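Local atomic coordinates of putative cytosine/guanine deaminase (Unidentified, PDB entry 2PAJ), a protein that catalyses, as a zinc-dependent amidohydrolase, the hydrolytic deamination of 2-amino-4-hydroxypteridines such as isoxanthopterin, releasing ammonium. Residues 192-195 and 196-200; 138-142 and 143-147; 218-222 and 223-227; 150-153 and 154-158. All coordinates share one frame; numbering follows the deposited sequence.

Contact 1 of 4, residues 192-195 and 196-200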
loop_
_atom_site.group_PDB
_atom_site.type_symbol
_atom_site.label_atom_id
_atom_site.label_comp_id
_atom_site.label_asym_id
_atom_site.label_seq_id
_atom_site.Cartn_x
_atom_site.Cartn_y
_atom_site.Cartn_z
ATOM N N ALA A 192 23.173 -9.660 -10.325
ATOM C CA ALA A 192 22.191 -9.196 -11.288
ATOM C C ALA A 192 21.152 -8.364 -10.537
ATOM O O ALA A 192 20.786 -7.260 -10.968
ATOM C CB ALA A 192 21.536 -10.386 -11.982
ATOM N N TYR A 193 20.710 -8.904 -9.400
ATOM C CA TYR A 193 19.725 -8.277 -8.518
ATOM C C TYR A 193 20.265 -6.906 -8.118
ATOM O O TYR A 193 19.679 -5.871 -8.448
ATOM C CB TYR A 193 19.546 -9.147 -7.269
ATOM C CG TYR A 193 18.320 -8.866 -6.403
ATOM C CD1 TYR A 193 17.672 -7.624 -6.429
ATOM C CD2 TYR A 193 17.831 -9.847 -5.521
ATOM C CE1 TYR A 193 16.573 -7.361 -5.601
ATOM C CE2 TYR A 193 16.733 -9.600 -4.686
ATOM C CZ TYR A 193 16.110 -8.353 -4.733
ATOM O OH TYR A 193 15.026 -8.100 -3.915
ATOM N N VAL A 194 21.395 -6.909 -7.418
ATOM C CA VAL A 194 22.022 -5.673 -6.968
ATOM C C VAL A 194 22.137 -4.641 -8.080
ATOM O O VAL A 194 21.829 -3.473 -7.892
ATOM C CB VAL A 194 23.436 -5.946 -6.406
ATOM C CG1 VAL A 194 24.039 -4.667 -5.853
ATOM C CG2 VAL A 194 23.367 -7.015 -5.335
ATOM N N ALA A 195 22.588 -5.086 -9.243
ATOM C CA ALA A 195 22.757 -4.205 -10.381
ATOM C C ALA A 195 21.443 -3.527 -10.741
ATOM O O ALA A 195 21.387 -2.312 -10.948
ATOM C CB ALA A 195 23.283 -5.002 -11.571
ATOM N N ASP A 196 20.382 -4.320 -10.793
ATOM C CA ASP A 196 19.073 -3.810 -11.157
ATOM C C ASP A 196 18.587 -2.730 -10.223
ATOM O O ASP A 196 18.026 -1.722 -10.656
ATOM C CB ASP A 196 18.058 -4.942 -11.181
ATOM C CG ASP A 196 16.828 -4.588 -11.979
ATOM O OD1 ASP A 196 15.825 -5.330 -11.885
ATOM O OD2 ASP A 196 16.874 -3.567 -12.707
ATOM N N ILE A 197 18.807 -2.938 -8.936
ATOM C CA ILE A 197 18.374 -1.973 -7.955
ATOM C C ILE A 197 19.101 -0.640 -8.073
ATOM O O ILE A 197 18.502 0.424 -7.886
ATOM C CB ILE A 197 18.502 -2.563 -6.549
ATOM C CG1 ILE A 197 17.302 -3.481 -6.295
ATOM C CG2 ILE A 197 18.576 -1.464 -5.509
ATOM C CD1 ILE A 197 17.187 -3.967 -4.884
ATOM N N GLU A 198 20.382 -0.690 -8.412
ATOM C CA GLU A 198 21.155 0.535 -8.578
ATOM C C GLU A 198 20.567 1.282 -9.783
ATOM O O GLU A 198 20.371 2.501 -9.764
ATOM C CB GLU A 198 22.623 0.173 -8.790
ATOM C CG GLU A 198 23.159 -0.683 -7.643
ATOM C CD GLU A 198 24.681 -0.767 -7.597
ATOM O OE1 GLU A 198 25.285 -1.356 -8.532
ATOM O OE2 GLU A 198 25.271 -0.245 -6.622
ATOM N N ARG A 199 20.249 0.515 -10.818
ATOM C CA ARG A 199 19.655 1.067 -12.016
ATOM C C ARG A 199 18.342 1.752 -11.625
ATOM O O ARG A 199 18.135 2.929 -11.921
ATOM C CB ARG A 199 19.413 -0.056 -13.022
ATOM C CG ARG A 199 18.603 0.354 -14.216
ATOM C CD ARG A 199 17.827 -0.844 -14.756
ATOM N NE ARG A 199 16.531 -0.452 -15.317
ATOM C CZ ARG A 199 15.380 -1.046 -15.009
ATOM N NH1 ARG A 199 15.364 -2.060 -14.151
ATOM N NH2 ARG A 199 14.239 -0.617 -15.540
ATOM N N LEU A 200 17.469 1.007 -10.947
ATOM C CA LEU A 200 16.170 1.521 -10.490
ATOM C C LEU A 200 16.285 2.677 -9.491
ATOM O O LEU A 200 15.508 3.631 -9.527
ATOM C CB LEU A 200 15.364 0.396 -9.843
ATOM C CG LEU A 200 14.963 -0.742 -10.781
ATOM C CD1 LEU A 200 14.344 -1.878 -9.971
ATOM C CD2 LEU A 200 13.996 -0.206 -11.843
#
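The Tyr193 ring meets Ile197 one helical turn on. The methyl end of Ile197 approaches it obliquely, with CD1 of Ile197 3.5 Å from CE1 of Tyr193. The Tyr193 ring also takes part in a cation-pi contact with Arg168, and its OH is hydrogen-bonded to Arg168 O. The guanidinium of Arg199 is the second flat group. CD2 of Leu200 lies on one of its faces, 3.1 Å above the plane and toward the rim. Asp196 meets its edge in plane. There NH1 of Arg199 donates to the syn lone pair of OD2 of Asp196, 2.6 Å away, in a salt bridge. The CG of Asp196 stands opposite its own backbone N (chi1 -161°), which turns the carboxylate outward, to where the Arg199 chain also leads. Both groups have second partners: OD1 of Asp196 pairs with Arg168, and NH2 of Arg199 pairs with Asp148. Glu198 keeps its CG near Val194 O, while its OE2 forms a salt bridge with Arg240. Four backbone bonds of the i to i+4 kind hold the turn, among them Ile197 N to Tyr193 O at 3.1 Å. Tyr193 and Ile197 both rest on Met217 of strand 213-217, and Leu200 rests on Leu166 of strand 163-168. The arrangement is that of an outer helix of the amidohydrolase TIM barrel, with Tyr193, Ile197 and Leu200 toward the strands and an ion-pair network beside them.

Contact 2 of 4, residues 138-142 and 143-147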
loop_
_atom_site.group_PDB
_atom_site.type_symbol
_atom_site.label_atom_id
_atom_site.label_comp_id
_atom_site.label_asym_id
_atom_site.label_seq_id
_atom_site.Cartn_x
_atom_site.Cartn_y
_atom_site.Cartn_z
ATOM N N ASN A 138 6.635 -6.596 -5.787
ATOM C CA ASN A 138 6.777 -7.254 -7.075
ATOM C C ASN A 138 7.940 -8.234 -7.070
ATOM O O ASN A 138 9.048 -7.903 -6.645
ATOM C CB ASN A 138 6.958 -6.203 -8.177
ATOM C CG ASN A 138 7.090 -6.818 -9.558
ATOM O OD1 ASN A 138 6.589 -7.917 -9.811
ATOM N ND2 ASN A 138 7.740 -6.097 -10.470
ATOM N N TYR A 139 7.679 -9.460 -7.513
ATOM C CA TYR A 139 8.743 -10.442 -7.549
ATOM C C TYR A 139 8.790 -11.248 -8.825
ATOM O O TYR A 139 9.406 -12.322 -8.889
ATOM C CB TYR A 139 8.726 -11.341 -6.309
ATOM C CG TYR A 139 7.472 -12.128 -6.071
ATOM C CD1 TYR A 139 7.126 -13.198 -6.893
ATOM C CD2 TYR A 139 6.680 -11.856 -4.963
ATOM C CE1 TYR A 139 6.036 -13.984 -6.616
ATOM C CE2 TYR A 139 5.584 -12.627 -4.667
ATOM C CZ TYR A 139 5.265 -13.692 -5.496
ATOM O OH TYR A 139 4.175 -14.466 -5.206
ATOM N N VAL A 140 8.155 -10.718 -9.861
ATOM C CA VAL A 140 8.252 -11.390 -11.137
ATOM C C VAL A 140 9.487 -10.775 -11.823
ATOM O O VAL A 140 9.466 -9.656 -12.351
ATOM C CB VAL A 140 6.964 -11.239 -11.996
ATOM C CG1 VAL A 140 5.768 -11.042 -11.081
ATOM C CG2 VAL A 140 7.091 -10.129 -13.003
ATOM N N TYR A 141 10.584 -11.522 -11.728
ATOM C CA TYR A 141 11.877 -11.169 -12.296
ATOM C C TYR A 141 12.574 -12.506 -12.540
ATOM O O TYR A 141 12.403 -13.456 -11.769
ATOM C CB TYR A 141 12.693 -10.351 -11.302
ATOM C CG TYR A 141 12.107 -8.992 -10.983
ATOM C CD1 TYR A 141 12.047 -7.993 -11.957
ATOM C CD2 TYR A 141 11.607 -8.708 -9.702
ATOM C CE1 TYR A 141 11.510 -6.757 -11.675
ATOM C CE2 TYR A 141 11.062 -7.464 -9.404
ATOM C CZ TYR A 141 11.016 -6.501 -10.401
ATOM O OH TYR A 141 10.446 -5.287 -10.147
ATOM N N TYR A 142 13.347 -12.588 -13.615
ATOM C CA TYR A 142 14.069 -13.812 -13.953
ATOM C C TYR A 142 14.988 -13.517 -15.119
ATOM O O TYR A 142 14.675 -12.678 -15.961
ATOM C CB TYR A 142 13.092 -14.925 -14.325
ATOM C CG TYR A 142 12.183 -14.588 -15.489
ATOM C CD1 TYR A 142 12.540 -14.925 -16.801
ATOM C CD2 TYR A 142 10.936 -13.984 -15.274
ATOM C CE1 TYR A 142 11.679 -14.685 -17.866
ATOM C CE2 TYR A 142 10.068 -13.737 -16.328
ATOM C CZ TYR A 142 10.441 -14.095 -17.622
ATOM O OH TYR A 142 9.565 -13.900 -18.667
ATOM N N PRO A 143 16.143 -14.195 -15.173
ATOM C CA PRO A 143 17.100 -13.979 -16.256
ATOM C C PRO A 143 16.454 -13.968 -17.638
ATOM O O PRO A 143 15.717 -14.885 -17.998
ATOM C CB PRO A 143 18.073 -15.133 -16.070
ATOM C CG PRO A 143 18.092 -15.301 -14.581
ATOM C CD PRO A 143 16.628 -15.228 -14.236
ATOM N N GLY A 144 16.717 -12.913 -18.400
ATOM C CA GLY A 144 16.181 -12.825 -19.746
ATOM C C GLY A 144 14.725 -12.431 -19.906
ATOM O O GLY A 144 14.177 -12.542 -21.004
ATOM N N MET A 145 14.084 -11.978 -18.833
ATOM C CA MET A 145 12.690 -11.562 -18.924
ATOM C C MET A 145 12.563 -10.578 -20.093
ATOM O O MET A 145 13.296 -9.592 -20.172
ATOM C CB MET A 145 12.261 -10.913 -17.610
ATOM C CG MET A 145 10.821 -10.393 -17.590
ATOM S SD MET A 145 10.267 -10.005 -15.896
ATOM C CE MET A 145 11.609 -8.989 -15.318
ATOM N N PRO A 146 11.630 -10.848 -21.024
ATOM C CA PRO A 146 11.380 -10.017 -22.207
ATOM C C PRO A 146 10.728 -8.671 -21.943
ATOM O O PRO A 146 10.695 -7.815 -22.825
ATOM C CB PRO A 146 10.498 -10.911 -23.071
ATOM C CG PRO A 146 9.700 -11.631 -22.067
ATOM C CD PRO A 146 10.743 -12.026 -21.032
ATOM N N PHE A 147 10.198 -8.472 -20.742
ATOM C CA PHE A 147 9.563 -7.194 -20.434
ATOM C C PHE A 147 10.057 -6.599 -19.120
ATOM O O PHE A 147 10.561 -7.307 -18.245
ATOM C CB PHE A 147 8.043 -7.358 -20.408
ATOM C CG PHE A 147 7.569 -8.336 -19.395
ATOM C CD1 PHE A 147 7.258 -7.924 -18.110
ATOM C CD2 PHE A 147 7.461 -9.675 -19.715
ATOM C CE1 PHE A 147 6.845 -8.828 -17.153
ATOM C CE2 PHE A 147 7.051 -10.596 -18.776
ATOM C CZ PHE A 147 6.737 -10.172 -17.482
#
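The backbone O of Tyr142 accepts a hydrogen bond from Met145 N at 3.0 Å. This bond closes a type II beta turn. Gly144 sits at its third position with a positive phi (78°), and Pro143 sits at its second. The Tyr142 side chain folds back over the same turn. Its CG lies between its own backbone N and carbonyl carbon (chi1 58°), and this brings one face of the ring against Met145. CB of Met145 stands over the centre of that face, 3.7 Å from the Tyr142 centroid, in a CH-pi contact. The sulfur continues obliquely past the ring as a Met-aromatic contact, with SD of Met145 4.5 Å from the centroid of the Tyr142 ring. CG of Met145 also lies over the centre of the Phe147 ring, 3.9 Å above its plane. The bend at chi3 of Met145 carries its methyl to Tyr141, with CE of Met145 3.5 Å from CD1 of Tyr141. Before the turn, Asn138 OD1 accepts from Val140 N at 3.2 Å and forms an Asx turn. The OH of Tyr141 is hydrogen-bonded to Ser150 OG. Tyr139 meets the ring of His78, a zinc ligand, and Val140 packs on Phe80. Together these features form a beta-to-alpha loop of the TIM barrel, with an Asx turn near the zinc site and a type II turn farther along.

Contact 3 of 4, residues 218-222 and 223-227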
loop_
_atom_site.group_PDB
_atom_site.type_symbol
_atom_site.label_atom_id
_atom_site.label_comp_id
_atom_site.label_asym_id
_atom_site.label_seq_id
_atom_site.Cartn_x
_atom_site.Cartn_y
_atom_site.Cartn_z
ATOM N N ALA A 218 13.652 -5.430 -1.507
ATOM C CA ALA A 218 12.678 -6.374 -0.955
ATOM C C ALA A 218 12.712 -7.865 -1.319
ATOM O O ALA A 218 11.757 -8.387 -1.900
ATOM C CB ALA A 218 11.274 -5.837 -1.224
ATOM N N PRO A 219 13.789 -8.574 -0.960
ATOM C CA PRO A 219 13.849 -10.006 -1.279
ATOM C C PRO A 219 12.590 -10.695 -0.714
ATOM O O PRO A 219 12.365 -10.676 0.497
ATOM C CB PRO A 219 15.121 -10.458 -0.567
ATOM C CG PRO A 219 15.979 -9.219 -0.592
ATOM C CD PRO A 219 15.001 -8.131 -0.250
ATOM N N THR A 220 11.785 -11.302 -1.582
ATOM C CA THR A 220 10.534 -11.952 -1.172
ATOM C C THR A 220 10.430 -12.450 0.277
ATOM O O THR A 220 9.815 -11.791 1.114
ATOM C CB THR A 220 10.197 -13.097 -2.117
ATOM O OG1 THR A 220 10.565 -12.719 -3.452
ATOM C CG2 THR A 220 8.689 -13.377 -2.078
ATOM N N THR A 221 10.999 -13.618 0.563
ATOM C CA THR A 221 10.993 -14.169 1.922
ATOM C C THR A 221 12.450 -14.237 2.333
ATOM O O THR A 221 13.104 -15.266 2.211
ATOM C CB THR A 221 10.375 -15.578 1.981
ATOM O OG1 THR A 221 9.106 -15.560 1.319
ATOM C CG2 THR A 221 10.177 -16.017 3.438
ATOM N N VAL A 222 12.942 -13.110 2.814
ATOM C CA VAL A 222 14.327 -12.953 3.213
ATOM C C VAL A 222 15.022 -14.157 3.881
ATOM O O VAL A 222 16.219 -14.364 3.683
ATOM C CB VAL A 222 14.468 -11.684 4.097
ATOM C CG1 VAL A 222 14.339 -12.036 5.568
ATOM C CG2 VAL A 222 15.765 -10.977 3.785
ATOM N N LEU A 223 14.300 -14.953 4.662
ATOM C CA LEU A 223 14.939 -16.102 5.300
ATOM C C LEU A 223 14.969 -17.327 4.390
ATOM O O LEU A 223 15.353 -18.409 4.820
ATOM C CB LEU A 223 14.231 -16.471 6.604
ATOM C CG LEU A 223 14.099 -15.382 7.665
ATOM C CD1 LEU A 223 13.447 -15.972 8.911
ATOM C CD2 LEU A 223 15.467 -14.804 7.998
ATOM N N TYR A 224 14.547 -17.161 3.140
ATOM C CA TYR A 224 14.548 -18.262 2.183
ATOM C C TYR A 224 14.999 -17.819 0.794
ATOM O O TYR A 224 15.810 -18.479 0.167
ATOM C CB TYR A 224 13.161 -18.915 2.102
ATOM C CG TYR A 224 12.747 -19.612 3.381
ATOM C CD1 TYR A 224 11.743 -19.078 4.201
ATOM C CD2 TYR A 224 13.399 -20.778 3.806
ATOM C CE1 TYR A 224 11.406 -19.674 5.410
ATOM C CE2 TYR A 224 13.067 -21.385 5.013
ATOM C CZ TYR A 224 12.071 -20.825 5.812
ATOM O OH TYR A 224 11.759 -21.417 7.019
ATOM N N SER A 225 14.491 -16.690 0.320
ATOM C CA SER A 225 14.849 -16.197 -1.012
ATOM C C SER A 225 16.348 -15.943 -1.180
ATOM O O SER A 225 16.878 -16.011 -2.290
ATOM C CB SER A 225 14.094 -14.892 -1.315
ATOM O OG SER A 225 12.695 -15.094 -1.342
ATOM N N ILE A 226 17.024 -15.686 -0.065
ATOM C CA ILE A 226 18.435 -15.346 -0.081
ATOM C C ILE A 226 19.293 -15.938 1.054
ATOM O O ILE A 226 18.793 -16.249 2.136
ATOM C CB ILE A 226 18.526 -13.801 -0.111
ATOM C CG1 ILE A 226 18.751 -13.369 -1.553
ATOM C CG2 ILE A 226 19.550 -13.274 0.878
ATOM C CD1 ILE A 226 18.810 -11.881 -1.750
ATOM N N SER A 227 20.591 -16.093 0.801
ATOM C CA SER A 227 21.498 -16.636 1.808
ATOM C C SER A 227 21.720 -15.605 2.918
ATOM O O SER A 227 21.629 -14.406 2.675
ATOM C CB SER A 227 22.842 -16.990 1.173
ATOM O OG SER A 227 23.540 -15.816 0.795
#
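Residues 218-227 form a beta-to-alpha loop of the amidohydrolase TIM barrel, joining strand 213-217 to helix 228-240. Such loops leave the C-terminal ends of the strands, where the metal site lies. Hydrogen bonds close the loop on itself. Thr221 O is gripped by two backbone donors, Tyr224 N at 2.6 Å and Ser225 N at 2.7 Å. The Ser225 donor stands well above the carbonyl plane, 39° out of it. Ser225 OG accepts from Thr221 N at 2.9 Å in a nearly straight bond (166°). With its chi1 of -63°, Ser225 has OG beside its own backbone N and turned back to Thr221. OG of Ser247 accepts from Val222 N and lies within bonding reach of the carbonyl oxygens of Pro219 and Thr220. The side chains of Thr220 and Thr221 touch His248, a zinc ligand, so this fold of the chain lies right beside the metal site. At the end of the loop, Ser227 is the N-cap of the next helix, and its OG bonds to Glu230 N. Apolar contacts make up the rest. Leu223 packs on Phe270 of helix 267-273. Ile226 and Pro219 pass at a slant, with CD1 of Ile226 4.1 Å from CG of Pro219. CG2 of Thr221 meets the Tyr224 ring at its edge, in plane, 3.5 Å from CD1 of Tyr224.

Contact 4 of 4, residues 150-153 and 154-158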
loop_
_atom_site.group_PDB
_atom_site.type_symbol
_atom_site.label_atom_id
_atom_site.label_comp_id
_atom_site.label_asym_id
_atom_site.label_seq_id
_atom_site.Cartn_x
_atom_site.Cartn_y
_atom_site.Cartn_z
ATOM N N SER A 150 9.134 -3.512 -13.611
ATOM C CA SER A 150 9.250 -2.246 -12.931
ATOM C C SER A 150 8.758 -1.091 -13.799
ATOM O O SER A 150 7.986 -0.247 -13.334
ATOM C CB SER A 150 10.696 -2.039 -12.523
ATOM O OG SER A 150 11.140 -3.160 -11.782
ATOM N N ALA A 151 9.191 -1.052 -15.054
ATOM C CA ALA A 151 8.774 0.008 -15.963
ATOM C C ALA A 151 7.255 0.074 -16.020
ATOM O O ALA A 151 6.653 1.118 -15.795
ATOM C CB ALA A 151 9.324 -0.257 -17.348
ATOM N N ILE A 152 6.653 -1.061 -16.337
ATOM C CA ILE A 152 5.210 -1.170 -16.452
ATOM C C ILE A 152 4.462 -0.703 -15.196
ATOM O O ILE A 152 3.486 0.052 -15.289
ATOM C CB ILE A 152 4.820 -2.632 -16.776
ATOM C CG1 ILE A 152 5.429 -3.039 -18.125
ATOM C CG2 ILE A 152 3.317 -2.777 -16.771
ATOM C CD1 ILE A 152 5.412 -4.526 -18.389
ATOM N N LEU A 153 4.925 -1.141 -14.026
ATOM C CA LEU A 153 4.286 -0.764 -12.777
ATOM C C LEU A 153 4.270 0.750 -12.558
ATOM O O LEU A 153 3.230 1.305 -12.184
ATOM C CB LEU A 153 4.964 -1.467 -11.600
ATOM C CG LEU A 153 4.658 -2.957 -11.404
ATOM C CD1 LEU A 153 5.337 -3.490 -10.149
ATOM C CD2 LEU A 153 3.171 -3.152 -11.296
ATOM N N PHE A 154 5.400 1.421 -12.787
ATOM C CA PHE A 154 5.467 2.877 -12.618
ATOM C C PHE A 154 4.614 3.585 -13.677
ATOM O O PHE A 154 4.018 4.629 -13.425
ATOM C CB PHE A 154 6.918 3.367 -12.716
ATOM C CG PHE A 154 7.702 3.226 -11.440
ATOM C CD1 PHE A 154 7.399 4.003 -10.328
ATOM C CD2 PHE A 154 8.746 2.319 -11.353
ATOM C CE1 PHE A 154 8.133 3.875 -9.138
ATOM C CE2 PHE A 154 9.488 2.174 -10.188
ATOM C CZ PHE A 154 9.187 2.952 -9.068
ATOM N N GLU A 155 4.554 3.008 -14.864
ATOM C CA GLU A 155 3.781 3.597 -15.941
ATOM C C GLU A 155 2.312 3.605 -15.572
ATOM O O GLU A 155 1.646 4.641 -15.635
ATOM C CB GLU A 155 3.989 2.811 -17.241
ATOM C CG GLU A 155 5.398 2.953 -17.805
ATOM C CD GLU A 155 5.638 2.086 -19.024
ATOM O OE1 GLU A 155 5.011 2.347 -20.076
ATOM O OE2 GLU A 155 6.450 1.137 -18.932
ATOM N N GLU A 156 1.813 2.443 -15.173
ATOM C CA GLU A 156 0.417 2.304 -14.801
ATOM C C GLU A 156 0.030 3.188 -13.621
ATOM O O GLU A 156 -0.989 3.877 -13.660
ATOM C CB GLU A 156 0.113 0.832 -14.498
ATOM C CG GLU A 156 0.193 -0.048 -15.729
ATOM C CD GLU A 156 -0.661 0.488 -16.873
ATOM O OE1 GLU A 156 -1.893 0.628 -16.691
ATOM O OE2 GLU A 156 -0.103 0.784 -17.952
ATOM N N ALA A 157 0.853 3.175 -12.579
ATOM C CA ALA A 157 0.572 3.968 -11.396
ATOM C C ALA A 157 0.383 5.428 -11.764
ATOM O O ALA A 157 -0.561 6.083 -11.327
ATOM C CB ALA A 157 1.706 3.824 -10.391
ATOM N N GLU A 158 1.286 5.933 -12.585
ATOM C CA GLU A 158 1.237 7.318 -12.994
ATOM C C GLU A 158 0.101 7.646 -13.957
ATOM O O GLU A 158 -0.377 8.776 -13.988
ATOM C CB GLU A 158 2.565 7.694 -13.610
ATOM C CG GLU A 158 2.572 9.083 -14.152
ATOM C CD GLU A 158 3.563 9.220 -15.269
ATOM O OE1 GLU A 158 4.742 9.558 -14.984
ATOM O OE2 GLU A 158 3.152 8.960 -16.429
#
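Glu155 lies back along the preceding turn of its helix and meets Ala151 and Ile152. CB of Glu155 sits by two carbonyls, 3.4 Å from Ile152 O and 3.5 Å from Ala151 O. With CG of Glu155 beside its own backbone N (chi1 -68°), that carbon comes next to Ala151 O. The chain then runs extended toward the start of the helix, with CD of Glu155 3.5 Å from Ala151 O. At the tip, OE2 of Glu155 is 3.6 Å from CB of Ala151. OE2 and Ala151 O are both acceptors and form no bond. The other oxygen, OE1, makes a salt bridge with Arg116. OE2 of Glu156 binds the same arginine, so Arg116 links two successive glutamates. Backbone bonds hold the turns, among them Glu156 N to Ile152 O at 2.9 Å. Ring CD2 of Phe154 lies 3.3 Å from Ser150 O. Helix 149-159 belongs to the beta-alpha-beta unit of strands 131-136 and 163-168. Ile152, Leu153 and Glu156 pack against helix 112-127. Ser150, Phe154 and Ala157 lie on strand 163-168. The Phe154 ring meets Phe164 of that strand edge-to-face and stacks on Tyr204 of a loop.

Overall arrangement
The four contacts come along the chain in the order 2, 4, 1, 3, and all lie in the TIM barrel of the amidohydrolase family. Contact 2 lies in the loop after strand 131-136, and contact 4 lies on the helix that follows it. Contact 1 lies on the helix between strands 163-168 and 213-217, and contact 3 lies in the loop after the latter. Centres of contacts 1 and 2 are about 13 Å apart; contacts 3 and 4, with centres about 24 Å apart, do not touch. Tyr193 touches Pro219, Leu200 touches Ser150, and Tyr139 touches Thr220. Successive barrel units thus pack side by side, and the two loops reach the zinc ligands His78 and His248.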